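Local structure of alkyl hydroperoxide reductase/ Thiol specific antioxidant/ Mal allergen (5ENU) at residues A22-G27 with P96-A101; S32-R37 with G70-G75. The protein probably reduces hydrogen peroxide and organic hydroperoxides through a reactive cysteine thiol, as peroxiredoxins of the AhpC/TSA family do. One frame throughout, in Å; residues are numbered along the deposited sequence.

Interaction 1: residues A22-G27 with P96-A101; sequences APATGG and PLISDA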
loop_
_atom_site.group_PDB
_atom_site.type_symbol
_atom_site.label_atom_id
_atom_site.label_comp_id
_atom_site.label_asym_id
_atom_site.label_seq_id
_atom_site.Cartn_x
_atom_site.Cartn_y
_atom_site.Cartn_z
ATOM N N ALA A 22 -8.087 2.981 -9.056
ATOM C CA ALA A 22 -8.869 2.333 -8.011
ATOM C C ALA A 22 -9.585 3.387 -7.180
ATOM O O ALA A 22 -9.124 4.535 -7.078
ATOM C CB ALA A 22 -7.983 1.472 -7.099
ATOM N N PRO A 23 -10.696 3.016 -6.535
ATOM C CA PRO A 23 -11.392 3.958 -5.656
ATOM C C PRO A 23 -10.567 4.228 -4.404
ATOM O O PRO A 23 -9.879 3.351 -3.872
ATOM C CB PRO A 23 -12.694 3.220 -5.303
ATOM C CG PRO A 23 -12.781 2.073 -6.279
ATOM C CD PRO A 23 -11.379 1.715 -6.595
ATOM N N ALA A 24 -10.659 5.455 -3.904
ATOM C CA ALA A 24 -9.894 5.825 -2.723
ATOM C C ALA A 24 -10.635 6.897 -1.942
ATOM O O ALA A 24 -11.569 7.530 -2.442
ATOM C CB ALA A 24 -8.501 6.347 -3.096
ATOM N N THR A 25 -10.204 7.091 -0.693
ATOM C CA THR A 25 -10.659 8.243 0.072
ATOM C C THR A 25 -10.363 9.501 -0.731
ATOM O O THR A 25 -9.281 9.642 -1.311
ATOM C CB THR A 25 -9.945 8.292 1.429
ATOM O OG1 THR A 25 -8.527 8.338 1.234
ATOM C CG2 THR A 25 -10.303 7.086 2.286
ATOM N N GLY A 26 -11.361 10.371 -0.841
ATOM C CA GLY A 26 -11.214 11.599 -1.596
ATOM C C GLY A 26 -11.368 11.477 -3.098
ATOM O O GLY A 26 -11.268 12.496 -3.796
ATOM N N GLY A 27 -11.612 10.287 -3.625
ATOM C CA GLY A 27 -11.744 10.097 -5.055
ATOM C C GLY A 27 -10.722 9.114 -5.600
ATOM O O GLY A 27 -9.762 8.718 -4.939
ATOM N N PRO A 96 -3.971 9.151 1.380
ATOM C CA PRO A 96 -5.180 8.420 0.970
ATOM C C PRO A 96 -5.111 6.932 1.279
ATOM O O PRO A 96 -4.041 6.347 1.426
ATOM C CB PRO A 96 -5.227 8.610 -0.557
ATOM C CG PRO A 96 -4.110 9.550 -0.905
ATOM C CD PRO A 96 -3.149 9.575 0.231
ATOM N N LEU A 97 -6.297 6.319 1.333
ATOM C CA LEU A 97 -6.449 4.869 1.422
ATOM C C LEU A 97 -7.259 4.392 0.218
ATOM O O LEU A 97 -8.383 4.860 0.003
ATOM C CB LEU A 97 -7.181 4.467 2.711
ATOM C CG LEU A 97 -6.509 4.889 4.020
ATOM C CD1 LEU A 97 -7.425 4.517 5.193
ATOM C CD2 LEU A 97 -5.109 4.250 4.185
ATOM N N ILE A 98 -6.702 3.439 -0.538
ATOM C CA ILE A 98 -7.411 2.815 -1.661
ATOM C C ILE A 98 -8.293 1.685 -1.138
ATOM O O ILE A 98 -7.836 0.853 -0.335
ATOM C CB ILE A 98 -6.410 2.288 -2.708
ATOM C CG1 ILE A 98 -5.873 3.454 -3.555
ATOM C CG2 ILE A 98 -7.062 1.227 -3.582
ATOM C CD1 ILE A 98 -4.703 3.078 -4.490
ATOM N N SER A 99 -9.543 1.649 -1.597
ATOM C CA SER A 99 -10.448 0.530 -1.322
ATOM C C SER A 99 -10.308 -0.491 -2.447
ATOM O O SER A 99 -10.819 -0.291 -3.551
ATOM C CB SER A 99 -11.894 1.005 -1.210
ATOM O OG SER A 99 -12.735 -0.128 -1.077
ATOM N N ASP A 100 -9.606 -1.579 -2.172
ATOM C CA ASP A 100 -9.392 -2.636 -3.159
ATOM C C ASP A 100 -10.380 -3.772 -2.934
ATOM O O ASP A 100 -10.035 -4.949 -2.925
ATOM C CB ASP A 100 -7.951 -3.126 -3.074
ATOM C CG ASP A 100 -7.529 -3.914 -4.299
ATOM O OD1 ASP A 100 -7.799 -3.477 -5.435
ATOM O OD2 ASP A 100 -6.911 -4.979 -4.126
ATOM N N ALA A 101 -11.654 -3.410 -2.763
ATOM C CA ALA A 101 -12.699 -4.402 -2.484
ATOM C C ALA A 101 -12.776 -5.495 -3.545
ATOM O O ALA A 101 -13.167 -6.631 -3.230
ATOM C CB ALA A 101 -14.064 -3.718 -2.332
#
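Ala24 and Ile98 form a single antiparallel, non-hydrogen-bonded bridge, their CA atoms 4.0 Å apart, where the loop of 22-27 crosses strand 97-99 with end-to-end directions 124° apart. A backbone bond flanks the pair on each side: Ser99 N donates to Pro23 O at 2.9 Å, and Thr25 N donates to Leu97 O at 3.0 Å. Pro23 has no N-H to offer, but its carbonyl still accepts, and its CD atom rests near Ser99 O.

The threonine adds a third bond through its side chain. With OG1 between the backbone N and the carbonyl carbon (chi1 58°), the hydroxyl oxygen Thr25 OG1 accepts from Leu97 N at 3.0 Å, almost straight at 168°. Leu97 therefore has both its N-H and its carbonyl bound by one residue. The methyl Thr25 CG2 lies 3.7 Å from Leu97 O and 4.1 Å from Leu97 CB, and the side chain also touches His84 and Asp85 of helix 81-91.

Beneath the backbone, small alanines suit a branched neighbour. Ala22 CB meets Ile98 CG2 at 3.6 Å and Ala24 CB meets Ile98 CG1 at 3.9 Å, two methyls against the two branches of one isoleucine, which also packs on Leu105 and on strand 71-77. Thr25 and Gly26 are the two corner residues of a type II turn from Ala24 to Gly27, closed by Gly27 N to Ala24 O; Gly26 has the positive phi, a conformation easy for a residue without a side chain. Ser99 turns its hydroxyl elsewhere, to Asp79 O.

Strand 97-99 pairs along one edge with strand 71-77 of the thioredoxin-like sheet. The three bonds satisfy Leu97 N, Leu97 O and Ser99 N on its other edge, in a largely buried region, without a full neighbouring strand.

Interaction 2: residues S32-R37 with G70-G75; sequences SDLKGR and GAEIIG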
loop_
_atom_site.group_PDB
_atom_site.type_symbol
_atom_site.label_atom_id
_atom_site.label_comp_id
_atom_site.label_asym_id
_atom_site.label_seq_id
_atom_site.Cartn_x
_atom_site.Cartn_y
_atom_site.Cartn_z
ATOM N N SER A 32 -0.837 6.619 -12.823
ATOM C CA SER A 32 -0.322 7.711 -13.640
ATOM C C SER A 32 -0.380 9.059 -12.926
ATOM O O SER A 32 0.433 9.947 -13.232
ATOM C CB SER A 32 -1.077 7.768 -14.962
ATOM O OG SER A 32 -2.447 8.018 -14.735
ATOM N N ASP A 33 -1.322 9.240 -11.978
ATOM C CA ASP A 33 -1.349 10.455 -11.156
ATOM C C ASP A 33 -0.046 10.667 -10.387
ATOM O O ASP A 33 0.233 11.794 -9.968
ATOM C CB ASP A 33 -2.473 10.400 -10.108
ATOM C CG ASP A 33 -3.878 10.376 -10.713
ATOM O OD1 ASP A 33 -4.082 10.846 -11.853
ATOM O OD2 ASP A 33 -4.798 9.923 -10.003
ATOM N N LEU A 34 0.709 9.602 -10.121
ATOM C CA LEU A 34 1.894 9.636 -9.273
ATOM C C LEU A 34 3.184 9.805 -10.068
ATOM O O LEU A 34 4.256 9.909 -9.465
ATOM C CB LEU A 34 1.972 8.365 -8.411
ATOM C CG LEU A 34 1.157 8.329 -7.109
ATOM C CD1 LEU A 34 1.655 9.373 -6.122
ATOM C CD2 LEU A 34 -0.347 8.465 -7.362
ATOM N N LYS A 35 3.105 9.850 -11.394
ATOM C CA LYS A 35 4.299 10.081 -12.199
ATOM C C LYS A 35 5.018 11.337 -11.720
ATOM O O LYS A 35 4.390 12.359 -11.424
ATOM C CB LYS A 35 3.922 10.231 -13.678
ATOM C CG LYS A 35 3.623 8.895 -14.352
ATOM C CD LYS A 35 3.470 9.021 -15.865
ATOM C CE LYS A 35 2.165 9.703 -16.236
ATOM N NZ LYS A 35 1.839 9.518 -17.690
ATOM N N GLY A 36 6.347 11.245 -11.610
ATOM C CA GLY A 36 7.146 12.352 -11.121
ATOM C C GLY A 36 7.320 12.389 -9.618
ATOM O O GLY A 36 8.072 13.246 -9.119
ATOM N N ARG A 37 6.640 11.497 -8.885
ATOM C CA ARG A 37 6.799 11.363 -7.446
ATOM C C ARG A 37 7.108 9.913 -7.124
ATOM O O ARG A 37 6.695 9.001 -7.844
ATOM C CB ARG A 37 5.501 11.719 -6.695
ATOM C CG ARG A 37 5.178 13.203 -6.635
ATOM C CD ARG A 37 3.878 13.465 -5.884
ATOM N NE ARG A 37 2.702 13.118 -6.672
ATOM C CZ ARG A 37 1.460 13.103 -6.195
ATOM N NH1 ARG A 37 1.234 13.412 -4.927
ATOM N NH2 ARG A 37 0.446 12.777 -6.983
ATOM N N GLY A 70 10.197 13.645 -1.592
ATOM C CA GLY A 70 9.579 13.504 -2.902
ATOM C C GLY A 70 8.632 12.334 -3.043
ATOM O O GLY A 70 8.359 11.898 -4.173
ATOM N N ALA A 71 8.117 11.808 -1.940
ATOM C CA ALA A 71 7.283 10.616 -1.964
ATOM C C ALA A 71 5.870 10.911 -1.485
ATOM O O ALA A 71 5.639 11.824 -0.681
ATOM C CB ALA A 71 7.875 9.515 -1.072
ATOM N N GLU A 72 4.928 10.114 -1.986
ATOM C CA GLU A 72 3.573 10.027 -1.465
ATOM C C GLU A 72 3.384 8.647 -0.840
ATOM O O GLU A 72 4.047 7.682 -1.223
ATOM C CB GLU A 72 2.548 10.242 -2.596
ATOM C CG GLU A 72 1.038 10.140 -2.195
ATOM C CD GLU A 72 0.572 11.149 -1.124
ATOM O OE1 GLU A 72 -0.294 11.991 -1.449
ATOM O OE2 GLU A 72 1.032 11.090 0.043
ATOM N N ILE A 73 2.488 8.570 0.144
ATOM C CA ILE A 73 2.076 7.322 0.780
ATOM C C ILE A 73 0.641 7.038 0.355
ATOM O O ILE A 73 -0.198 7.948 0.349
ATOM C CB ILE A 73 2.140 7.445 2.320
ATOM C CG1 ILE A 73 3.507 7.965 2.807
ATOM C CG2 ILE A 73 1.783 6.132 2.991
ATOM C CD1 ILE A 73 4.662 7.049 2.479
ATOM N N ILE A 74 0.355 5.782 0.013
ATOM C CA ILE A 74 -1.014 5.314 -0.182
ATOM C C ILE A 74 -1.147 3.952 0.502
ATOM O O ILE A 74 -0.381 3.029 0.203
ATOM C CB ILE A 74 -1.421 5.222 -1.666
ATOM C CG1 ILE A 74 -1.301 6.574 -2.372
ATOM C CG2 ILE A 74 -2.853 4.653 -1.799
ATOM C CD1 ILE A 74 -1.585 6.512 -3.868
ATOM N N GLY A 75 -2.116 3.827 1.425
ATOM C CA GLY A 75 -2.430 2.544 2.033
ATOM C C GLY A 75 -3.504 1.816 1.240
ATOM O O GLY A 75 -4.352 2.439 0.612
HETATM O O HOH W 1 9.937 12.719 -6.318
HETATM O O HOH W 2 -1.512 12.408 -3.732
#
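The guanidinium of Arg37, in one of its two conformers, and the carboxylate of Glu72 stand with planes 54° apart, and Arg37 NH1 is 4.1 Å from Glu72 OE1, beyond salt-bridge range. Leu34 CD1 lies over one guanidinium face, 3.6 Å above the plane and displaced toward the rim. At the edge, in plane, Asp33 O accepts from Arg37 NH2 at 3.1 Å. Water closes the gap between the charges, accepting from Arg37 NH1 at 3.2 Å and donating to Glu72 OE1 at 2.6 Å. Arg37 CA and CB pack against Gly70 O, and its side chain runs beside that of Glu72, pointing the same way.

Glu72 OE2 uses its anti lone pair to accept from Ile73 N at 2.9 Å. The bend at chi2 (60°) turns CD back, which allows this bond, and Tyr63 OH from helix 50-68 binds OE2 as well. With the water on OE1, these two bonds to OE2 restrict the rotation of the carboxylate.

These segments border a beta-alpha-beta crossover of the thioredoxin-like fold: 32-37 leads into strand 38-43, helix 50-68 follows, and 70-75 starts the parallel neighbour of that strand. Gly70, at positive phi, is the C' residue of the Schellman motif ending the helix; Gly36 holds the positive-phi corner of a type II turn from Leu34 to Arg37. Both backbone shapes suit a residue lacking CB.

Leu34 fills the interior side. Its CD1 also meets the aliphatic part of Glu72, 3.7 Å from Glu72 CB, the side chains crossing at about a right angle. Leu34 CD2 approaches Ile74 CD1 at 4.2 Å, and Ile29 touches both residues.

Along the chain the segments come in the order 22-27, 32-37, 70-75 and 96-101, so the chain span of interaction 2 falls entirely within that of interaction 1. The centres are 14 Å apart, and strands 71-77 and 97-99, parallel neighbours in the mixed sheet, join the two contacts. Gly75 probably makes both linking hydrogen bonds, its O to Ile98 N and its N to Pro96 O, while Ile98 CD1 packs on Ile74 CG2. Ile29, from the short strand between the two N-terminal segments, touches Leu34, Ile74, Ala24 and Pro96. The N-terminal part of this peroxiredoxin chain is thereby laid against strand 71-77 and the border strand 97-99 of its thioredoxin-like domain.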